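Local structure of LP04448p (Drosophila melanogaster, 2QK2) at residues 144-147 with 148-151; 174-177 with 178-182; 187-190 with 191-194. The protein probably binds tubulin through HEAT-repeat TOG domains such as this one, as an XMAP215/Dis1-family protein that follows microtubule plus ends. All coordinates share one frame; numbering follows the deposited sequence.

Contact 1 of 3, residues 144-147 with 148-151; sequences NKNP and SVKS
Lys150 N bonds back to Asn146 O at 3.1 Å, and Ser151 N reaches Pro147 O at 3.0 Å, with N-H...O at 166°. Asn146 O is also touched by Val149 N, but that bond is weak and strongly bent. Just before the turn, Asn144 OD1 takes the N-H of Asn146 at 2.8 Å, in the carbonyl plane and on a lone pair. This is an Asx turn, and it leads the loop after helix 131-141 into helix 147-161 of the TOG domain, with Asn146 at the N-cap and Pro147 in the first turn. The same Asn144 side chain lies across Val149 at about a right angle: CB is 3.5 Å from Val149 CG1, and the setting of CG anti to the backbone N (chi1 -169°) lays that amide carbon against the same methyl, 3.7 Å from Val149 CG1. An alanine here removes the amide and would probably leave Asn146 N without its acceptor and Val149 with a gap beside it. Lys150 folds back along the loop, its CE 3.0 Å from Asn144 O. On the next turn Ser151 OG is hydrogen-bonded to Ser195, and the Ser151 side chain also touches Thr191 of helix 190-207.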
ATOM      1  N   ASN A 144      -0.471 -10.375 -12.161  1.00 36.17           N
ATOM      2  CA  ASN A 144      -1.018 -11.458 -11.347  1.00 38.31           C
ATOM      3  C   ASN A 144      -2.267 -11.974 -12.062  1.00 39.39           C
ATOM      4  O   ASN A 144      -3.037 -11.188 -12.610  1.00 38.95           O
ATOM      5  CB  ASN A 144      -1.378 -10.929  -9.952  1.00 38.19           C
ATOM      6  CG  ASN A 144      -1.697 -12.038  -8.961  1.00 38.20           C
ATOM      7  OD1 ASN A 144      -2.672 -12.770  -9.119  1.00 38.87           O
ATOM      8  ND2 ASN A 144      -0.874 -12.156  -7.925  1.00 36.54           N
ATOM      9  N   LYS A 145      -2.469 -13.287 -12.063  1.00 40.71           N
ATOM     10  CA  LYS A 145      -3.625 -13.863 -12.745  1.00 42.32           C
ATOM     11  C   LYS A 145      -4.939 -13.536 -12.045  1.00 41.19           C
ATOM     12  O   LYS A 145      -6.008 -13.591 -12.651  1.00 41.39           O
ATOM     13  CB  LYS A 145      -3.482 -15.388 -12.861  1.00 45.84           C
ATOM     14  CG  LYS A 145      -3.882 -16.174 -11.609  1.00 51.22           C
ATOM     15  CD  LYS A 145      -2.685 -16.590 -10.752  1.00 56.60           C
ATOM     16  CE  LYS A 145      -1.963 -15.395 -10.140  1.00 59.28           C
ATOM     17  NZ  LYS A 145      -0.803 -15.804  -9.295  1.00 60.30           N
ATOM     18  N   ASN A 146      -4.857 -13.192 -10.766  1.00 38.91           N
ATOM     19  CA  ASN A 146      -6.044 -12.880  -9.985  1.00 37.46           C
ATOM     20  C   ASN A 146      -6.582 -11.467 -10.261  1.00 35.88           C
ATOM     21  O   ASN A 146      -5.900 -10.471 -10.008  1.00 34.28           O
ATOM     22  CB  ASN A 146      -5.720 -13.025  -8.503  1.00 40.99           C
ATOM     23  CG  ASN A 146      -6.951 -13.055  -7.646  1.00 45.15           C
ATOM     24  OD1 ASN A 146      -7.531 -14.116  -7.416  1.00 48.80           O
ATOM     25  ND2 ASN A 146      -7.376 -11.885  -7.178  1.00 48.64           N
ATOM     26  N   PRO A 147      -7.823 -11.366 -10.768  1.00 34.11           N
ATOM     27  CA  PRO A 147      -8.442 -10.072 -11.075  1.00 32.45           C
ATOM     28  C   PRO A 147      -8.437  -9.106  -9.890  1.00 30.80           C
ATOM     29  O   PRO A 147      -8.216  -7.907 -10.056  1.00 29.36           O
ATOM     30  CB  PRO A 147      -9.866 -10.456 -11.487  1.00 32.82           C
ATOM     31  CG  PRO A 147      -9.697 -11.834 -12.048  1.00 34.05           C
ATOM     32  CD  PRO A 147      -8.754 -12.471 -11.060  1.00 34.90           C
ATOM     33  N   SER A 148      -8.691  -9.630  -8.695  1.00 28.89           N
ATOM     34  CA  SER A 148      -8.718  -8.799  -7.498  1.00 29.71           C
ATOM     35  C   SER A 148      -7.370  -8.136  -7.237  1.00 26.73           C
ATOM     36  O   SER A 148      -7.310  -6.972  -6.833  1.00 26.74           O
ATOM     37  CB  SER A 148      -9.125  -9.633  -6.283  1.00 28.77           C
ATOM     38  OG  SER A 148     -10.495  -9.984  -6.360  1.00 39.03           O
ATOM     39  N   VAL A 149      -6.293  -8.881  -7.461  1.00 25.42           N
ATOM     40  CA  VAL A 149      -4.951  -8.347  -7.257  1.00 25.55           C
ATOM     41  C   VAL A 149      -4.666  -7.262  -8.293  1.00 25.86           C
ATOM     42  O   VAL A 149      -4.166  -6.192  -7.947  1.00 26.51           O
ATOM     43  CB  VAL A 149      -3.879  -9.457  -7.362  1.00 25.58           C
ATOM     44  CG1 VAL A 149      -2.474  -8.843  -7.370  1.00 24.83           C
ATOM     45  CG2 VAL A 149      -4.029 -10.428  -6.187  1.00 24.82           C
ATOM     46  N   LYS A 150      -4.994  -7.530  -9.556  1.00 25.64           N
ATOM     47  CA  LYS A 150      -4.765  -6.551 -10.615  1.00 25.37           C
ATOM     48  C   LYS A 150      -5.475  -5.244 -10.297  1.00 24.17           C
ATOM     49  O   LYS A 150      -4.897  -4.165 -10.414  1.00 24.05           O
ATOM     50  CB  LYS A 150      -5.286  -7.051 -11.967  1.00 28.16           C
ATOM     51  CG  LYS A 150      -4.575  -8.254 -12.561  1.00 30.80           C
ATOM     52  CD  LYS A 150      -4.880  -8.311 -14.054  1.00 35.90           C
ATOM     53  CE  LYS A 150      -4.457  -9.613 -14.692  1.00 37.72           C
ATOM     54  NZ  LYS A 150      -5.443 -10.674 -14.360  1.00 44.38           N
ATOM     55  N   SER A 151      -6.739  -5.348  -9.905  1.00 22.78           N
ATOM     56  CA  SER A 151      -7.530  -4.169  -9.590  1.00 22.82           C
ATOM     57  C   SER A 151      -6.956  -3.376  -8.419  1.00 22.31           C
ATOM     58  O   SER A 151      -6.745  -2.168  -8.523  1.00 23.12           O
ATOM     59  CB  SER A 151      -8.973  -4.569  -9.274  1.00 20.86           C
ATOM     60  OG  SER A 151      -9.720  -3.438  -8.865  1.00 22.53           O
TER

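Contact 2 of 3, residues 174-177 with 178-182; sequences LKLL and TTSLV
Thr178 and Leu174 sit one turn apart in the middle of helix 171-185, an α-helix of the HEAT-repeat array of the TOG domain, where three consecutive hydroxyls each bond back to the carbonyl four residues earlier. In Thr178, CB stands 3.3 Å from Leu174 O. From there OG1 turns to the same carbonyl and donates to Leu174 O at 2.7 Å, 35° above its plane, while Thr178 N arrives from the opposite face; Leu174 O is thus gripped by two donors. The hydroxyl gets there because OG1 lies beside the backbone N (chi1 -53°), which sends the methyl CG2 anti to that N. Alongside, the Leu174 side chain points the same way, its CD1 4.0 Å from Thr178 OG1, and both side chains pack against Leu203 of helix 190-207. Thr179 repeats the pattern on the exposed side: OG1 donates to Lys175 O at 2.9 Å, with its own N on the other face of that carbonyl. Ser180 OG does the same to Leu176 O at 2.8 Å, and its side chain is buried against Val139 of helix 131-141. The three hydroxyls are therefore satisfied within their own helix, two of them, those of Thr178 and Ser180, on buried residues. Leu181 has no hydroxyl to offer, so only its N bonds to Leu177 O, at 2.9 Å. Its side chain nevertheless leans over that oxygen on the way to Ala154, Ile157 and Ala199, with CG 3.3 Å from Leu177 O.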
ATOM      1  N   LEU A 174       7.615   6.203 -16.396  1.00 29.31           N
ATOM      2  CA  LEU A 174       6.326   6.660 -16.899  1.00 29.02           C
ATOM      3  C   LEU A 174       5.840   5.707 -17.988  1.00 28.10           C
ATOM      4  O   LEU A 174       4.692   5.278 -17.986  1.00 28.28           O
ATOM      5  CB  LEU A 174       6.445   8.079 -17.473  1.00 29.84           C
ATOM      6  CG  LEU A 174       5.134   8.624 -18.062  1.00 31.31           C
ATOM      7  CD1 LEU A 174       4.121   8.762 -16.937  1.00 29.68           C
ATOM      8  CD2 LEU A 174       5.359   9.969 -18.758  1.00 31.78           C
ATOM      9  N   LYS A 175       6.723   5.374 -18.921  1.00 28.37           N
ATOM     10  CA  LYS A 175       6.361   4.467 -20.005  1.00 29.91           C
ATOM     11  C   LYS A 175       6.021   3.071 -19.487  1.00 28.86           C
ATOM     12  O   LYS A 175       5.042   2.466 -19.918  1.00 27.29           O
ATOM     13  CB  LYS A 175       7.502   4.391 -21.023  1.00 31.43           C
ATOM     14  CG  LYS A 175       7.761   5.717 -21.732  1.00 37.02           C
ATOM     15  CD  LYS A 175       9.133   5.751 -22.396  1.00 42.04           C
ATOM     16  CE  LYS A 175       9.214   4.827 -23.600  1.00 43.86           C
ATOM     17  NZ  LYS A 175       8.412   5.356 -24.733  1.00 48.14           N
ATOM     18  N   LEU A 176       6.830   2.562 -18.561  1.00 27.59           N
ATOM     19  CA  LEU A 176       6.603   1.234 -17.999  1.00 27.29           C
ATOM     20  C   LEU A 176       5.256   1.160 -17.275  1.00 26.81           C
ATOM     21  O   LEU A 176       4.490   0.210 -17.442  1.00 28.33           O
ATOM     22  CB  LEU A 176       7.729   0.876 -17.024  1.00 28.44           C
ATOM     23  CG  LEU A 176       7.583  -0.459 -16.284  1.00 28.51           C
ATOM     24  CD1 LEU A 176       7.659  -1.608 -17.282  1.00 27.85           C
ATOM     25  CD2 LEU A 176       8.687  -0.586 -15.242  1.00 29.53           C
ATOM     26  N   LEU A 177       4.973   2.168 -16.466  1.00 25.56           N
ATOM     27  CA  LEU A 177       3.725   2.213 -15.723  1.00 26.13           C
ATOM     28  C   LEU A 177       2.524   2.326 -16.659  1.00 26.15           C
ATOM     29  O   LEU A 177       1.550   1.593 -16.512  1.00 24.71           O
ATOM     30  CB  LEU A 177       3.748   3.396 -14.754  1.00 27.10           C
ATOM     31  CG  LEU A 177       3.805   3.129 -13.247  1.00 31.81           C
ATOM     32  CD1 LEU A 177       4.652   1.917 -12.928  1.00 30.53           C
ATOM     33  CD2 LEU A 177       4.360   4.371 -12.565  1.00 32.99           C
ATOM     34  N   THR A 178       2.597   3.244 -17.619  1.00 25.90           N
ATOM     35  CA  THR A 178       1.499   3.441 -18.561  1.00 27.12           C
ATOM     36  C   THR A 178       1.250   2.170 -19.375  1.00 27.35           C
ATOM     37  O   THR A 178       0.114   1.708 -19.492  1.00 26.50           O
ATOM     38  CB  THR A 178       1.790   4.619 -19.518  1.00 29.39           C
ATOM     39  OG1 THR A 178       2.123   5.787 -18.749  1.00 29.29           O
ATOM     40  CG2 THR A 178       0.561   4.926 -20.374  1.00 28.84           C
ATOM     41  N   THR A 179       2.316   1.605 -19.930  1.00 26.90           N
ATOM     42  CA  THR A 179       2.210   0.381 -20.722  1.00 29.01           C
ATOM     43  C   THR A 179       1.532  -0.732 -19.929  1.00 28.54           C
ATOM     44  O   THR A 179       0.626  -1.398 -20.431  1.00 27.59           O
ATOM     45  CB  THR A 179       3.605  -0.127 -21.164  1.00 31.13           C
ATOM     46  OG1 THR A 179       4.174   0.795 -22.097  1.00 32.67           O
ATOM     47  CG2 THR A 179       3.499  -1.502 -21.815  1.00 32.90           C
ATOM     48  N   SER A 180       1.977  -0.928 -18.690  1.00 25.40           N
ATOM     49  CA  SER A 180       1.422  -1.971 -17.839  1.00 25.08           C
ATOM     50  C   SER A 180      -0.053  -1.739 -17.530  1.00 24.86           C
ATOM     51  O   SER A 180      -0.851  -2.676 -17.561  1.00 22.96           O
ATOM     52  CB  SER A 180       2.207  -2.059 -16.524  1.00 25.69           C
ATOM     53  OG  SER A 180       3.567  -2.374 -16.761  1.00 26.89           O
ATOM     54  N   LEU A 181      -0.404  -0.492 -17.227  1.00 22.13           N
ATOM     55  CA  LEU A 181      -1.780  -0.138 -16.905  1.00 23.91           C
ATOM     56  C   LEU A 181      -2.711  -0.191 -18.123  1.00 24.07           C
ATOM     57  O   LEU A 181      -3.889  -0.514 -17.986  1.00 23.50           O
ATOM     58  CB  LEU A 181      -1.832   1.257 -16.259  1.00 21.86           C
ATOM     59  CG  LEU A 181      -1.315   1.330 -14.814  1.00 22.00           C
ATOM     60  CD1 LEU A 181      -1.138   2.782 -14.367  1.00 20.98           C
ATOM     61  CD2 LEU A 181      -2.296   0.609 -13.912  1.00 19.37           C
ATOM     62  N   VAL A 182      -2.196   0.134 -19.306  1.00 25.47           N
ATOM     63  CA  VAL A 182      -3.026   0.083 -20.509  1.00 28.48           C
ATOM     64  C   VAL A 182      -3.369  -1.381 -20.766  1.00 30.66           C
ATOM     65  O   VAL A 182      -4.462  -1.712 -21.236  1.00 31.27           O
ATOM     66  CB  VAL A 182      -2.293   0.665 -21.736  1.00 29.15           C
ATOM     67  CG1 VAL A 182      -3.063   0.342 -23.016  1.00 28.35           C
ATOM     68  CG2 VAL A 182      -2.161   2.167 -21.581  1.00 28.32           C
TER

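Contact 3 of 3, residues 187-190 with 191-194; sequences EPDP and TVRD
Asp189 lays its side chain across Val192 at about a right angle, CB and CG each 3.7 Å from Val192 CG2. With CG anti to the backbone N (chi1 -173°), the carboxylate swings over the start of helix 190-207, and OD1 receives Val192 N at 3.0 Å on its anti side, 25° out of the carboxylate plane, with N-H...O at 168°. Thr191 N adds a weak, bent bond to the same oxygen. This is an aspartate N-cap: a negative charge beside the helix N-terminus, where the helix dipole would probably stabilise it. Behind it, Arg193 N bonds to Asp189 O at 3.0 Å and Asp194 N to Pro190 O at 2.9 Å, beginning the regular helical pattern. Arg193, bent at its third torsion, folds back over Pro190: Pro190 O lies over one face of the guanidinium, toward its rim, and NH2 is 3.8 Å from Pro190 CB. On the loop side Glu187 CB meets Val192 CG1 more loosely, at 4.1 Å. The turn connects helix 171-185 to helix 190-207: Val192 packs on Thr184 and Arg193 on Leu185 of the former, while Asp189 and Val192 lean on Pro147 and Lys150 of helix 147-161.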
ATOM      1  N   GLU A 187      -8.179  -5.405 -20.178  1.00 43.48           N
ATOM      2  CA  GLU A 187      -8.552  -6.710 -19.643  1.00 44.42           C
ATOM      3  C   GLU A 187     -10.074  -6.818 -19.750  1.00 44.12           C
ATOM      4  O   GLU A 187     -10.776  -5.806 -19.766  1.00 43.65           O
ATOM      5  CB  GLU A 187      -8.141  -6.821 -18.170  1.00 47.47           C
ATOM      6  CG  GLU A 187      -7.407  -8.106 -17.811  1.00 51.73           C
ATOM      7  CD  GLU A 187      -5.996  -8.141 -18.367  1.00 53.70           C
ATOM      8  OE1 GLU A 187      -5.832  -7.973 -19.594  1.00 55.72           O
ATOM      9  OE2 GLU A 187      -5.047  -8.334 -17.578  1.00 54.48           O
ATOM     10  N   PRO A 188     -10.605  -8.045 -19.820  1.00 44.30           N
ATOM     11  CA  PRO A 188     -12.056  -8.231 -19.925  1.00 44.15           C
ATOM     12  C   PRO A 188     -12.807  -7.889 -18.644  1.00 43.93           C
ATOM     13  O   PRO A 188     -13.988  -7.549 -18.683  1.00 45.70           O
ATOM     14  CB  PRO A 188     -12.193  -9.710 -20.277  1.00 44.06           C
ATOM     15  CG  PRO A 188     -10.880 -10.033 -20.942  1.00 45.03           C
ATOM     16  CD  PRO A 188      -9.901  -9.314 -20.065  1.00 44.21           C
ATOM     17  N   ASP A 189     -12.124  -7.981 -17.508  1.00 42.58           N
ATOM     18  CA  ASP A 189     -12.751  -7.701 -16.220  1.00 41.32           C
ATOM     19  C   ASP A 189     -13.086  -6.219 -16.029  1.00 40.41           C
ATOM     20  O   ASP A 189     -12.207  -5.359 -16.070  1.00 40.46           O
ATOM     21  CB  ASP A 189     -11.846  -8.191 -15.090  1.00 41.64           C
ATOM     22  CG  ASP A 189     -12.504  -8.084 -13.736  1.00 42.29           C
ATOM     23  OD1 ASP A 189     -12.673  -6.948 -13.241  1.00 42.89           O
ATOM     24  OD2 ASP A 189     -12.862  -9.140 -13.174  1.00 42.64           O
ATOM     25  N   PRO A 190     -14.373  -5.907 -15.805  1.00 39.24           N
ATOM     26  CA  PRO A 190     -14.873  -4.540 -15.607  1.00 37.89           C
ATOM     27  C   PRO A 190     -14.197  -3.762 -14.474  1.00 36.41           C
ATOM     28  O   PRO A 190     -13.859  -2.590 -14.634  1.00 35.83           O
ATOM     29  CB  PRO A 190     -16.364  -4.750 -15.335  1.00 37.89           C
ATOM     30  CG  PRO A 190     -16.666  -6.027 -16.048  1.00 38.64           C
ATOM     31  CD  PRO A 190     -15.475  -6.877 -15.703  1.00 39.08           C
ATOM     32  N   THR A 191     -14.019  -4.409 -13.327  1.00 34.75           N
ATOM     33  CA  THR A 191     -13.394  -3.751 -12.184  1.00 32.69           C
ATOM     34  C   THR A 191     -11.929  -3.429 -12.469  1.00 29.72           C
ATOM     35  O   THR A 191     -11.466  -2.320 -12.201  1.00 29.64           O
ATOM     36  CB  THR A 191     -13.477  -4.624 -10.921  1.00 34.46           C
ATOM     37  OG1 THR A 191     -14.844  -4.989 -10.687  1.00 37.76           O
ATOM     38  CG2 THR A 191     -12.957  -3.853  -9.705  1.00 33.31           C
ATOM     39  N   VAL A 192     -11.202  -4.400 -13.009  1.00 27.47           N
ATOM     40  CA  VAL A 192      -9.796  -4.193 -13.334  1.00 27.17           C
ATOM     41  C   VAL A 192      -9.675  -3.018 -14.301  1.00 28.95           C
ATOM     42  O   VAL A 192      -8.798  -2.161 -14.152  1.00 27.41           O
ATOM     43  CB  VAL A 192      -9.188  -5.463 -13.964  1.00 27.19           C
ATOM     44  CG1 VAL A 192      -7.750  -5.200 -14.424  1.00 25.81           C
ATOM     45  CG2 VAL A 192      -9.221  -6.602 -12.938  1.00 25.70           C
ATOM     46  N   ARG A 193     -10.575  -2.968 -15.282  1.00 28.29           N
ATOM     47  CA  ARG A 193     -10.571  -1.883 -16.254  1.00 29.83           C
ATOM     48  C   ARG A 193     -10.817  -0.537 -15.568  1.00 28.95           C
ATOM     49  O   ARG A 193     -10.089   0.426 -15.812  1.00 28.35           O
ATOM     50  CB  ARG A 193     -11.633  -2.122 -17.339  1.00 33.54           C
ATOM     51  CG  ARG A 193     -11.850  -0.924 -18.262  1.00 40.06           C
ATOM     52  CD  ARG A 193     -12.783  -1.250 -19.428  1.00 46.33           C
ATOM     53  NE  ARG A 193     -14.055  -1.837 -19.002  1.00 52.22           N
ATOM     54  CZ  ARG A 193     -14.917  -1.261 -18.164  1.00 54.78           C
ATOM     55  NH1 ARG A 193     -14.659  -0.068 -17.645  1.00 57.03           N
ATOM     56  NH2 ARG A 193     -16.046  -1.881 -17.848  1.00 55.58           N
ATOM     57  N   ASP A 194     -11.835  -0.469 -14.714  1.00 27.37           N
ATOM     58  CA  ASP A 194     -12.135   0.779 -14.016  1.00 29.35           C
ATOM     59  C   ASP A 194     -10.961   1.229 -13.150  1.00 27.70           C
ATOM     60  O   ASP A 194     -10.625   2.411 -13.110  1.00 27.11           O
ATOM     61  CB  ASP A 194     -13.371   0.634 -13.122  1.00 32.74           C
ATOM     62  CG  ASP A 194     -14.657   0.441 -13.914  1.00 38.02           C
ATOM     63  OD1 ASP A 194     -14.687   0.789 -15.118  1.00 39.77           O
ATOM     64  OD2 ASP A 194     -15.643  -0.049 -13.320  1.00 40.39           O
TER

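How the contacts relate
Contacts 1 and 3 are both helix starts, each with Asn or Asp at the N-cap position and a proline next, lying side by side with centres 10 Å apart. They touch: Pro147 O is 3.3 Å from Val192 CG2, and Lys150 CE is 3.2 Å from Glu187 OE2, next to a long, weak ion pair between Lys150 NZ and that carboxylate. Contact 2 lies within helix 171-185, which follows helix 147-161 and precedes helix 190-207 in the chain. Its centre is about 16 Å from those of both others, and its nearest atoms stay about 6 Å from contact 1 and about 5 Å from contact 3. All three belong to the TOG domain.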